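Local coordinates for carbohydrate kinase, pfkB family (Enterococcus faecalis, PDB 3KTN), which probably phosphorylates 2-keto-3-deoxygluconate, as a magnesium-binding sugar kinase of the ribokinase-like PfkB family, at residues N43-H46 against E50-L53; A65-L70 against I75-V80; Q161-F166 against N234-A239; I196-R201 against A284-G289. All blocks are in the same frame, centred on the assembly; numbering follows the deposited sequence.

Contact 1: residues N43-H46 against E50-L53; sequences NLAH and ETAL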
loop_
_atom_site.group_PDB
_atom_site.type_symbol
_atom_site.label_atom_id
_atom_site.label_comp_id
_atom_site.label_asym_id
_atom_site.label_seq_id
_atom_site.Cartn_x
_atom_site.Cartn_y
_atom_site.Cartn_z
ATOM N N ASN A 43 -13.758 1.052 -23.614
ATOM C CA ASN A 43 -14.091 -0.320 -23.970
ATOM C C ASN A 43 -14.036 -0.509 -25.488
ATOM O O ASN A 43 -13.501 -1.505 -25.975
ATOM C CB ASN A 43 -15.483 -0.690 -23.452
ATOM C CG ASN A 43 -15.676 -2.188 -23.341
ATOM O OD1 ASN A 43 -14.865 -2.971 -23.849
ATOM N ND2 ASN A 43 -16.749 -2.601 -22.679
ATOM N N LEU A 44 -14.596 0.444 -26.232
ATOM C CA LEU A 44 -14.586 0.372 -27.694
ATOM C C LEU A 44 -13.145 0.410 -28.232
ATOM O O LEU A 44 -12.826 -0.253 -29.218
ATOM C CB LEU A 44 -15.414 1.520 -28.285
ATOM C CG LEU A 44 -16.927 1.424 -28.040
ATOM C CD1 LEU A 44 -17.630 2.669 -28.566
ATOM C CD2 LEU A 44 -17.472 0.173 -28.719
ATOM N N ALA A 45 -12.275 1.183 -27.584
ATOM C CA ALA A 45 -10.879 1.246 -28.015
ATOM C C ALA A 45 -10.241 -0.119 -27.757
ATOM O O ALA A 45 -9.406 -0.585 -28.534
ATOM C CB ALA A 45 -10.129 2.342 -27.252
ATOM N N HIS A 46 -10.639 -0.765 -26.667
ATOM C CA HIS A 46 -10.107 -2.085 -26.359
ATOM C C HIS A 46 -10.663 -3.116 -27.333
ATOM O O HIS A 46 -10.111 -4.207 -27.475
ATOM C CB HIS A 46 -10.432 -2.482 -24.915
ATOM C CG HIS A 46 -9.413 -2.008 -23.927
ATOM N ND1 HIS A 46 -9.180 -0.672 -23.684
ATOM C CD2 HIS A 46 -8.513 -2.690 -23.179
ATOM C CE1 HIS A 46 -8.177 -0.550 -22.832
ATOM N NE2 HIS A 46 -7.755 -1.761 -22.514
ATOM N N GLU A 50 -11.400 3.029 -33.478
ATOM C CA GLU A 50 -10.768 4.317 -33.260
ATOM C C GLU A 50 -11.764 5.157 -32.485
ATOM O O GLU A 50 -12.914 5.300 -32.899
ATOM C CB GLU A 50 -10.435 4.974 -34.592
ATOM C CG GLU A 50 -9.362 4.241 -35.364
ATOM C CD GLU A 50 -8.961 4.977 -36.622
ATOM O OE1 GLU A 50 -8.561 6.157 -36.521
ATOM O OE2 GLU A 50 -9.044 4.375 -37.713
ATOM N N THR A 51 -11.322 5.716 -31.363
ATOM C CA THR A 51 -12.206 6.507 -30.521
ATOM C C THR A 51 -11.598 7.845 -30.129
ATOM O O THR A 51 -10.380 7.988 -30.053
ATOM C CB THR A 51 -12.554 5.733 -29.230
ATOM O OG1 THR A 51 -11.396 5.662 -28.388
ATOM C CG2 THR A 51 -12.986 4.320 -29.566
ATOM N N ALA A 52 -12.457 8.821 -29.871
ATOM C CA ALA A 52 -12.004 10.142 -29.481
ATOM C C ALA A 52 -13.064 10.791 -28.606
ATOM O O ALA A 52 -14.259 10.717 -28.902
ATOM C CB ALA A 52 -11.744 10.996 -30.717
ATOM N N LEU A 53 -12.628 11.428 -27.525
ATOM C CA LEU A 53 -13.552 12.078 -26.614
ATOM C C LEU A 53 -13.580 13.582 -26.835
ATOM O O LEU A 53 -12.535 14.227 -26.906
ATOM C CB LEU A 53 -13.159 11.791 -25.161
ATOM C CG LEU A 53 -14.045 12.410 -24.081
ATOM C CD1 LEU A 53 -15.449 11.821 -24.183
ATOM C CD2 LEU A 53 -13.454 12.127 -22.701
#

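Contact 2: residues A65-L70 against I75-V80; sequences AGKAAL and ISDQWV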
loop_
_atom_site.group_PDB
_atom_site.type_symbol
_atom_site.label_atom_id
_atom_site.label_comp_id
_atom_site.label_asym_id
_atom_site.label_seq_id
_atom_site.Cartn_x
_atom_site.Cartn_y
_atom_site.Cartn_z
ATOM N N ALA A 65 -3.108 15.009 -16.185
ATOM C CA ALA A 65 -3.120 13.613 -15.762
ATOM C C ALA A 65 -4.365 12.972 -16.359
ATOM O O ALA A 65 -4.366 11.793 -16.698
ATOM C CB ALA A 65 -3.143 13.517 -14.235
ATOM N N GLY A 66 -5.425 13.764 -16.501
ATOM C CA GLY A 66 -6.659 13.257 -17.076
ATOM C C GLY A 66 -6.477 12.872 -18.534
ATOM O O GLY A 66 -6.944 11.824 -18.967
ATOM N N LYS A 67 -5.806 13.721 -19.305
ATOM C CA LYS A 67 -5.570 13.411 -20.712
ATOM C C LYS A 67 -4.657 12.199 -20.852
ATOM O O LYS A 67 -4.832 11.396 -21.764
ATOM C CB LYS A 67 -4.951 14.604 -21.438
ATOM C CG LYS A 67 -5.870 15.812 -21.507
ATOM C CD LYS A 67 -5.612 16.632 -22.754
ATOM C CE LYS A 67 -4.238 17.257 -22.755
ATOM N NZ LYS A 67 -4.044 18.054 -24.007
ATOM N N ALA A 68 -3.686 12.072 -19.950
ATOM C CA ALA A 68 -2.762 10.940 -19.969
ATOM C C ALA A 68 -3.556 9.647 -19.766
ATOM O O ALA A 68 -3.271 8.626 -20.399
ATOM C CB ALA A 68 -1.703 11.097 -18.852
ATOM N N ALA A 69 -4.553 9.698 -18.880
ATOM C CA ALA A 69 -5.396 8.532 -18.602
ATOM C C ALA A 69 -6.232 8.162 -19.827
ATOM O O ALA A 69 -6.430 6.985 -20.122
ATOM C CB ALA A 69 -6.316 8.814 -17.415
ATOM N N LEU A 70 -6.730 9.166 -20.535
ATOM C CA LEU A 70 -7.525 8.912 -21.733
ATOM C C LEU A 70 -6.671 8.183 -22.767
ATOM O O LEU A 70 -7.104 7.192 -23.356
ATOM C CB LEU A 70 -8.042 10.226 -22.320
ATOM C CG LEU A 70 -9.062 11.029 -21.502
ATOM C CD1 LEU A 70 -9.376 12.331 -22.236
ATOM C CD2 LEU A 70 -10.334 10.222 -21.309
ATOM N N ILE A 75 -7.918 6.021 -25.891
ATOM C CA ILE A 75 -8.782 7.067 -26.429
ATOM C C ILE A 75 -7.943 8.261 -26.868
ATOM O O ILE A 75 -7.050 8.707 -26.139
ATOM C CB ILE A 75 -9.790 7.577 -25.363
ATOM C CG1 ILE A 75 -10.569 6.408 -24.759
ATOM C CG2 ILE A 75 -10.776 8.552 -25.996
ATOM C CD1 ILE A 75 -11.385 6.818 -23.543
ATOM N N SER A 76 -8.224 8.777 -28.062
ATOM C CA SER A 76 -7.504 9.941 -28.560
ATOM C C SER A 76 -7.943 11.144 -27.735
ATOM O O SER A 76 -9.129 11.304 -27.440
ATOM C CB SER A 76 -7.842 10.199 -30.031
ATOM O OG SER A 76 -7.301 11.444 -30.451
ATOM N N ASP A 77 -6.988 11.993 -27.375
ATOM C CA ASP A 77 -7.274 13.184 -26.591
ATOM C C ASP A 77 -7.155 14.435 -27.469
ATOM O O ASP A 77 -7.105 15.551 -26.959
ATOM C CB ASP A 77 -6.281 13.278 -25.422
ATOM C CG ASP A 77 -4.854 13.524 -25.891
ATOM O OD1 ASP A 77 -4.546 13.185 -27.052
ATOM O OD2 ASP A 77 -4.037 14.045 -25.105
ATOM N N GLN A 78 -7.110 14.243 -28.784
ATOM C CA GLN A 78 -6.974 15.361 -29.720
ATOM C C GLN A 78 -8.072 16.412 -29.582
ATOM O O GLN A 78 -7.807 17.607 -29.708
ATOM C CB GLN A 78 -6.948 14.846 -31.162
ATOM C CG GLN A 78 -8.229 14.136 -31.590
ATOM C CD GLN A 78 -8.146 13.569 -32.997
ATOM O OE1 GLN A 78 -7.832 14.290 -33.950
ATOM N NE2 GLN A 78 -8.432 12.277 -33.137
ATOM N N TRP A 79 -9.300 15.976 -29.316
ATOM C CA TRP A 79 -10.406 16.914 -29.182
ATOM C C TRP A 79 -10.764 17.287 -27.750
ATOM O O TRP A 79 -11.870 17.750 -27.483
ATOM C CB TRP A 79 -11.641 16.388 -29.924
ATOM C CG TRP A 79 -11.382 16.215 -31.396
ATOM C CD1 TRP A 79 -10.583 16.999 -32.182
ATOM C CD2 TRP A 79 -11.912 15.199 -32.253
ATOM N NE1 TRP A 79 -10.576 16.530 -33.471
ATOM C CE2 TRP A 79 -11.380 15.424 -33.546
ATOM C CE3 TRP A 79 -12.778 14.114 -32.057
ATOM C CZ2 TRP A 79 -11.693 14.609 -34.642
ATOM C CZ3 TRP A 79 -13.090 13.302 -33.146
ATOM C CH2 TRP A 79 -12.543 13.554 -34.423
ATOM N N VAL A 80 -9.830 17.074 -26.827
ATOM C CA VAL A 80 -10.041 17.448 -25.433
ATOM C C VAL A 80 -9.414 18.831 -25.308
ATOM O O VAL A 80 -8.194 18.960 -25.387
ATOM C CB VAL A 80 -9.317 16.490 -24.453
ATOM C CG1 VAL A 80 -9.491 16.987 -23.030
ATOM C CG2 VAL A 80 -9.866 15.076 -24.591
HETATM O O HOH W 1 -6.155 20.119 -23.820
HETATM O O HOH W 2 -5.409 17.681 -26.695
HETATM O O HOH W 3 -2.166 16.446 -25.711
#

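Contact 3: residues Q161-F166 against N234-A239; sequences QKKVCF and NLEWFA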
loop_
_atom_site.group_PDB
_atom_site.type_symbol
_atom_site.label_atom_id
_atom_site.label_comp_id
_atom_site.label_asym_id
_atom_site.label_seq_id
_atom_site.Cartn_x
_atom_site.Cartn_y
_atom_site.Cartn_z
ATOM N N GLN A 161 -25.090 13.512 -41.668
ATOM C CA GLN A 161 -25.509 12.129 -41.833
ATOM C C GLN A 161 -24.629 11.172 -41.032
ATOM O O GLN A 161 -24.341 10.057 -41.471
ATOM C CB GLN A 161 -25.482 11.744 -43.314
ATOM C CG GLN A 161 -26.606 12.357 -44.133
ATOM C CD GLN A 161 -26.459 12.073 -45.613
ATOM O OE1 GLN A 161 -25.577 12.619 -46.277
ATOM N NE2 GLN A 161 -27.317 11.205 -46.137
ATOM N N LYS A 162 -24.196 11.621 -39.858
ATOM C CA LYS A 162 -23.369 10.797 -38.984
ATOM C C LYS A 162 -24.295 10.053 -38.035
ATOM O O LYS A 162 -25.299 10.607 -37.583
ATOM C CB LYS A 162 -22.404 11.666 -38.171
ATOM C CG LYS A 162 -21.438 12.488 -39.009
ATOM C CD LYS A 162 -20.586 11.600 -39.899
ATOM C CE LYS A 162 -19.622 12.423 -40.732
ATOM N NZ LYS A 162 -18.750 11.545 -41.556
ATOM N N LYS A 163 -23.965 8.802 -37.736
ATOM C CA LYS A 163 -24.785 8.009 -36.829
ATOM C C LYS A 163 -24.734 8.652 -35.440
ATOM O O LYS A 163 -23.670 9.076 -34.983
ATOM C CB LYS A 163 -24.264 6.573 -36.777
ATOM C CG LYS A 163 -25.295 5.561 -36.319
ATOM C CD LYS A 163 -26.460 5.470 -37.298
ATOM C CE LYS A 163 -25.999 5.048 -38.686
ATOM N NZ LYS A 163 -27.147 4.905 -39.627
ATOM N N VAL A 164 -25.884 8.733 -34.779
ATOM C CA VAL A 164 -25.969 9.348 -33.462
ATOM C C VAL A 164 -26.461 8.378 -32.391
ATOM O O VAL A 164 -27.495 7.726 -32.557
ATOM C CB VAL A 164 -26.903 10.580 -33.497
ATOM C CG1 VAL A 164 -26.944 11.254 -32.137
ATOM C CG2 VAL A 164 -26.425 11.560 -34.561
ATOM N N CYS A 165 -25.708 8.289 -31.294
ATOM C CA CYS A 165 -26.042 7.404 -30.180
ATOM C C CYS A 165 -26.313 8.251 -28.949
ATOM O O CYS A 165 -25.708 9.302 -28.767
ATOM C CB CYS A 165 -24.892 6.443 -29.907
ATOM S SG CYS A 165 -24.347 5.575 -31.387
ATOM N N PHE A 166 -27.214 7.781 -28.099
ATOM C CA PHE A 166 -27.593 8.524 -26.910
ATOM C C PHE A 166 -27.994 7.589 -25.781
ATOM O O PHE A 166 -28.632 6.561 -26.014
ATOM C CB PHE A 166 -28.768 9.444 -27.258
ATOM C CG PHE A 166 -29.326 10.195 -26.086
ATOM C CD1 PHE A 166 -28.620 11.243 -25.514
ATOM C CD2 PHE A 166 -30.574 9.867 -25.568
ATOM C CE1 PHE A 166 -29.146 11.953 -24.442
ATOM C CE2 PHE A 166 -31.109 10.570 -24.494
ATOM C CZ PHE A 166 -30.396 11.616 -23.932
ATOM N N ASN A 234 -38.329 7.528 -35.023
ATOM C CA ASN A 234 -37.725 6.755 -36.100
ATOM C C ASN A 234 -36.341 6.227 -35.726
ATOM O O ASN A 234 -35.420 6.205 -36.545
ATOM C CB ASN A 234 -37.650 7.597 -37.380
ATOM C CG ASN A 234 -37.292 6.769 -38.600
ATOM O OD1 ASN A 234 -37.747 5.634 -38.751
ATOM N ND2 ASN A 234 -36.480 7.336 -39.486
ATOM N N LEU A 235 -36.212 5.787 -34.478
ATOM C CA LEU A 235 -34.956 5.243 -33.976
ATOM C C LEU A 235 -34.643 3.938 -34.688
ATOM O O LEU A 235 -35.550 3.217 -35.108
ATOM C CB LEU A 235 -35.055 4.985 -32.473
ATOM C CG LEU A 235 -35.429 6.200 -31.624
ATOM C CD1 LEU A 235 -35.573 5.782 -30.172
ATOM C CD2 LEU A 235 -34.370 7.285 -31.782
ATOM N N GLU A 236 -33.355 3.637 -34.820
ATOM C CA GLU A 236 -32.910 2.415 -35.476
ATOM C C GLU A 236 -32.739 1.267 -34.475
ATOM O O GLU A 236 -33.173 0.139 -34.732
ATOM C CB GLU A 236 -31.592 2.680 -36.206
ATOM C CG GLU A 236 -31.041 1.497 -36.960
ATOM C CD GLU A 236 -29.780 1.848 -37.709
ATOM O OE1 GLU A 236 -29.354 3.018 -37.625
ATOM O OE2 GLU A 236 -29.214 0.961 -38.383
ATOM N N TRP A 237 -32.118 1.562 -33.331
ATOM C CA TRP A 237 -31.879 0.561 -32.284
ATOM C C TRP A 237 -32.165 1.108 -30.891
ATOM O O TRP A 237 -31.830 2.248 -30.583
ATOM C CB TRP A 237 -30.416 0.090 -32.309
ATOM C CG TRP A 237 -30.097 -1.057 -33.229
ATOM C CD1 TRP A 237 -30.832 -1.491 -34.290
ATOM C CD2 TRP A 237 -28.911 -1.867 -33.206
ATOM N NE1 TRP A 237 -30.179 -2.515 -34.935
ATOM C CE2 TRP A 237 -28.993 -2.765 -34.291
ATOM C CE3 TRP A 237 -27.779 -1.916 -32.376
ATOM C CZ2 TRP A 237 -27.996 -3.707 -34.570
ATOM C CZ3 TRP A 237 -26.782 -2.854 -32.652
ATOM C CH2 TRP A 237 -26.898 -3.734 -33.743
ATOM N N PHE A 238 -32.798 0.290 -30.057
ATOM C CA PHE A 238 -33.088 0.654 -28.675
ATOM C C PHE A 238 -32.590 -0.534 -27.863
ATOM O O PHE A 238 -33.002 -1.667 -28.110
ATOM C CB PHE A 238 -34.588 0.832 -28.440
ATOM C CG PHE A 238 -34.934 1.206 -27.020
ATOM C CD1 PHE A 238 -34.676 2.486 -26.540
ATOM C CD2 PHE A 238 -35.502 0.273 -26.156
ATOM C CE1 PHE A 238 -34.983 2.833 -25.215
ATOM C CE2 PHE A 238 -35.810 0.609 -24.838
ATOM C CZ PHE A 238 -35.549 1.893 -24.367
ATOM N N ALA A 239 -31.700 -0.292 -26.905
ATOM C CA ALA A 239 -31.168 -1.395 -26.112
ATOM C C ALA A 239 -30.978 -1.063 -24.639
ATOM O O ALA A 239 -30.852 0.099 -24.255
ATOM C CB ALA A 239 -29.855 -1.879 -26.716
#

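Contact 4: residues I196-R201 against A284-G289; sequences IVFGSR and AGILYG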
loop_
_atom_site.group_PDB
_atom_site.type_symbol
_atom_site.label_atom_id
_atom_site.label_comp_id
_atom_site.label_asym_id
_atom_site.label_seq_id
_atom_site.Cartn_x
_atom_site.Cartn_y
_atom_site.Cartn_z
ATOM N N ILE A 196 -29.369 5.341 -32.395
ATOM C CA ILE A 196 -29.226 4.256 -31.424
ATOM C C ILE A 196 -29.413 4.822 -30.025
ATOM O O ILE A 196 -28.718 5.756 -29.627
ATOM C CB ILE A 196 -27.835 3.598 -31.529
ATOM C CG1 ILE A 196 -27.615 3.098 -32.957
ATOM C CG2 ILE A 196 -27.722 2.440 -30.540
ATOM C CD1 ILE A 196 -26.249 2.497 -33.198
ATOM N N VAL A 197 -30.355 4.258 -29.280
ATOM C CA VAL A 197 -30.639 4.748 -27.939
ATOM C C VAL A 197 -30.536 3.673 -26.860
ATOM O O VAL A 197 -31.016 2.551 -27.036
ATOM C CB VAL A 197 -32.050 5.372 -27.888
ATOM C CG1 VAL A 197 -32.346 5.889 -26.495
ATOM C CG2 VAL A 197 -32.155 6.500 -28.915
ATOM N N PHE A 198 -29.909 4.033 -25.744
ATOM C CA PHE A 198 -29.744 3.128 -24.611
ATOM C C PHE A 198 -30.628 3.595 -23.466
ATOM O O PHE A 198 -30.553 4.745 -23.038
ATOM C CB PHE A 198 -28.277 3.096 -24.174
ATOM C CG PHE A 198 -27.358 2.505 -25.203
ATOM C CD1 PHE A 198 -27.342 1.139 -25.434
ATOM C CD2 PHE A 198 -26.554 3.323 -25.984
ATOM C CE1 PHE A 198 -26.536 0.592 -26.436
ATOM C CE2 PHE A 198 -25.746 2.787 -26.986
ATOM C CZ PHE A 198 -25.739 1.418 -27.214
ATOM N N GLY A 199 -31.479 2.698 -22.982
ATOM C CA GLY A 199 -32.373 3.046 -21.896
ATOM C C GLY A 199 -33.257 1.876 -21.518
ATOM O O GLY A 199 -33.153 0.799 -22.106
ATOM N N SER A 200 -34.135 2.081 -20.544
ATOM C CA SER A 200 -35.027 1.017 -20.095
ATOM C C SER A 200 -36.497 1.373 -20.260
ATOM O O SER A 200 -36.850 2.523 -20.526
ATOM C CB SER A 200 -34.775 0.715 -18.624
ATOM O OG SER A 200 -35.224 1.795 -17.823
ATOM N N ARG A 201 -37.347 0.366 -20.078
ATOM C CA ARG A 201 -38.790 0.536 -20.173
ATOM C C ARG A 201 -39.254 1.593 -19.179
ATOM O O ARG A 201 -40.032 2.485 -19.524
ATOM C CB ARG A 201 -39.494 -0.786 -19.864
ATOM C CG ARG A 201 -41.008 -0.679 -19.724
ATOM C CD ARG A 201 -41.595 -1.979 -19.193
ATOM N NE ARG A 201 -43.056 -1.974 -19.167
ATOM C CZ ARG A 201 -43.792 -1.178 -18.398
ATOM N NH1 ARG A 201 -43.206 -0.308 -17.582
ATOM N NH2 ARG A 201 -45.117 -1.254 -18.441
ATOM N N ALA A 284 -21.282 -0.526 -25.006
ATOM C CA ALA A 284 -20.095 -0.711 -25.839
ATOM C C ALA A 284 -20.222 -1.989 -26.647
ATOM O O ALA A 284 -19.802 -2.046 -27.802
ATOM C CB ALA A 284 -18.837 -0.764 -24.974
ATOM N N GLY A 285 -20.794 -3.018 -26.030
ATOM C CA GLY A 285 -20.973 -4.283 -26.712
ATOM C C GLY A 285 -21.995 -4.159 -27.831
ATOM O O GLY A 285 -21.830 -4.751 -28.904
ATOM N N ILE A 286 -23.061 -3.401 -27.577
ATOM C CA ILE A 286 -24.108 -3.187 -28.572
ATOM C C ILE A 286 -23.530 -2.413 -29.749
ATOM O O ILE A 286 -23.695 -2.807 -30.900
ATOM C CB ILE A 286 -25.298 -2.382 -27.988
ATOM C CG1 ILE A 286 -26.025 -3.205 -26.917
ATOM C CG2 ILE A 286 -26.252 -1.976 -29.103
ATOM C CD1 ILE A 286 -26.467 -4.595 -27.371
ATOM N N LEU A 287 -22.846 -1.309 -29.456
ATOM C CA LEU A 287 -22.241 -0.502 -30.509
ATOM C C LEU A 287 -21.228 -1.303 -31.313
ATOM O O LEU A 287 -21.136 -1.149 -32.529
ATOM C CB LEU A 287 -21.572 0.744 -29.922
ATOM C CG LEU A 287 -22.556 1.761 -29.345
ATOM C CD1 LEU A 287 -21.842 3.041 -28.938
ATOM C CD2 LEU A 287 -23.612 2.063 -30.395
ATOM N N TYR A 288 -20.463 -2.158 -30.639
ATOM C CA TYR A 288 -19.471 -2.966 -31.336
ATOM C C TYR A 288 -20.161 -3.914 -32.305
ATOM O O TYR A 288 -19.692 -4.115 -33.427
ATOM C CB TYR A 288 -18.634 -3.800 -30.365
ATOM C CG TYR A 288 -17.572 -4.591 -31.091
ATOM C CD1 TYR A 288 -16.514 -3.942 -31.729
ATOM C CD2 TYR A 288 -17.661 -5.979 -31.209
ATOM C CE1 TYR A 288 -15.571 -4.657 -32.471
ATOM C CE2 TYR A 288 -16.726 -6.700 -31.946
ATOM C CZ TYR A 288 -15.686 -6.033 -32.576
ATOM O OH TYR A 288 -14.761 -6.741 -33.316
ATOM N N GLY A 289 -21.260 -4.510 -31.851
ATOM C CA GLY A 289 -22.010 -5.427 -32.689
ATOM C C GLY A 289 -22.513 -4.678 -33.909
ATOM O O GLY A 289 -22.528 -5.208 -35.020
#

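Contact 1: residues N43-H46 against E50-L53
Thr51, on strand 50-57 of the central sheet, meets Leu44 and Ala45 on helix 36-46. This is helix-on-sheet packing of the alpha/beta ribokinase-type fold, between a helix and the strand that follows it after a short loop. The backbones come close, with 6.0 Å from Ala45 CA to Thr51 CA, because the residues on both sides of the seam are small or touch near their root. The apolar part falls to the methyl of Thr51. CG2 lies 3.9 Å from Leu44 CB and 3.8 Å from Ala45 N, thus against the helix backbone itself and not against the branched end (CG, CD1, CD2) of Leu44, which runs on to Ala284 of helix 278-291. The mixed part is a methyl facing a hydroxyl: with chi1 at 71°, OG1 of Thr51 sits between its own N and carbonyl carbon, on the side where Ala45 CB comes up. Polar bonding is left to the surroundings. Thr51 is bonded through its backbone to Ser76, while Glu50 and Ala52 pair with strand 4-8. His46 turns elsewhere, ND1 bonding to Ala42 O and NE2 to Glu24 of a second subunit. Across the seam, the nearest approach is Ala45 CB to Thr51 OG1, 3.7 Å.

Contact 2: residues A65-L70 against I75-V80
Leu70 and Val80 reach for each other tip to tip, CD1 to CG2 at 3.6 Å, across the return leg of a beta-alpha-beta crossover: strand 50-57, helix 61-72, then edge strand 80-82 parallel to the first. One helical turn before Leu70, Lys67 passes Val80 in the opposite sense, its CD 3.9 Å from Val80 CG1. The same lysine crosses Asp77 at about a right angle, the carboxylate oxygen OD2 resting against the methylene chain, 3.8 Å from Lys67 CB. Bent at chi3 (-65°), the chain curls past this oxygen, and NZ and OD2 stay 4.2 Å apart, too far for a salt bridge. Water 3 spans that gap, while water 1 links NZ to Val80 O and water 2 links it to Asp77 O, at the two ends of the type I turn Asp77-Val80, so three waters surround the ammonium group. The direct ionic partner of Asp77 OD2 is Arg71, in the same helix. At the other end Ile75 CB packs close to Leu70 O, and Ile75 gives that oxygen the only direct hydrogen bond between the segments, Ile75 N to Leu70 O, 2.9 Å and bent to 147° at the hydrogen.

Contact 3: residues Q161-F166 against N234-A239
Lys163 and Glu236 mark the closest backbone approach, yet their CA atoms are 10.0 Å apart, since strands 163-167 and 237-245 of the parallel part of the ribokinase-type sheet are separated by strand 196-198. Lys163 opens its strand and Glu236 comes just before its own, each shortly after a helix; Asn234, at positive phi, closes helix 218-233 with a Schellman motif, and Gln161 does the same for the helix before it. Two long side chains meet beyond the N-terminal end of the middle strand, and they do so differently. Glu236 is extended, with CG anti to the backbone N (chi1 -178°), and brings its carboxylate straight across. Lys163 folds instead, bent at chi2 and chi3, and meets the glutamate at about a right angle. Only OE1 of the carboxylate is used: besides NZ it has Lys163 CD at 3.8 Å, so a methylene of the folded chain touches the same oxygen. The other oxygen, OE2, is hydrogen-bonded to Tyr290 OH of helix 278-291; the side chain of Tyr290 also touches Lys163, and its ring stands edge-to-face to Trp237. The ion pair itself is rather long, Lys163 NZ to Glu236 OE1 at 3.5 Å.

Contact 4: residues I196-R201 against A284-G289
Phe198 packs edge-on against Ile286 and Leu287, and its course starts with a CB that points at the helix. From there CG stands anti to the carbonyl carbon (chi1 -66°), which sends the ring out from the strand so that its far rim, CE1, CZ and CE2, does the touching. CE1 has Ile286 CB at 3.6 Å and CG2 of the same residue at 3.7 Å, with the isoleucine sliding past the ring in the opposite direction. CZ, at the tip, enters between the two neighbours and meets Leu287 CG at 3.8 Å; CE2, round the corner, approaches Leu287 CD2 at 4.1 Å. Ile286 CB and Leu287 CD2 lie in the plane of the ring, at its edge, so these are not contacts over a face. The segments belong to the core of the ribokinase-type fold: strand 196-198, between strands 163-167 and 237-245, runs nearly antiparallel to helix segment 284-289 (162°), their axes 10.5 Å apart. Helix 278-291 begins in the Gly-Ala-Gly-Asp signature of the PfkB family, which in relatives forms an anion hole, a little after the magnesium-site residues Asp274 and Ile276. Beyond the ring, Leu287 also packs on Cys165 and Leu40, and Ile286 on Trp237. Two residues back on the strand, Ile196 crosses Leu287 obliquely and puts CD1 3.9 Å from Leu287 CD2.

Overall arrangement
Contacts 1, 2 and 4 are buried, whereas contact 3 lies at the surface, and the chemistry follows. Contact 4 is purely apolar, contact 1 sets a threonine's methyl and hydroxyl against Leu44 and Ala45, contact 2 combines apolar packing and a backbone hydrogen bond with a lysine linked to its partners through waters, and contact 3 is a single ion pair. Contacts 1 and 2 follow one another along the chain and meet where Thr51 O bonds to Ser76 N. Contacts 3 and 4 share the sheet: strand 196-198 runs between the two strands of contact 3 and bonds to both. Leu44 of contact 1 touches Ala284 and Leu287 of contact 4, joining helix 36-46 to helix 278-291; contact 2 remains about 24 Å from contact 4, centre to centre.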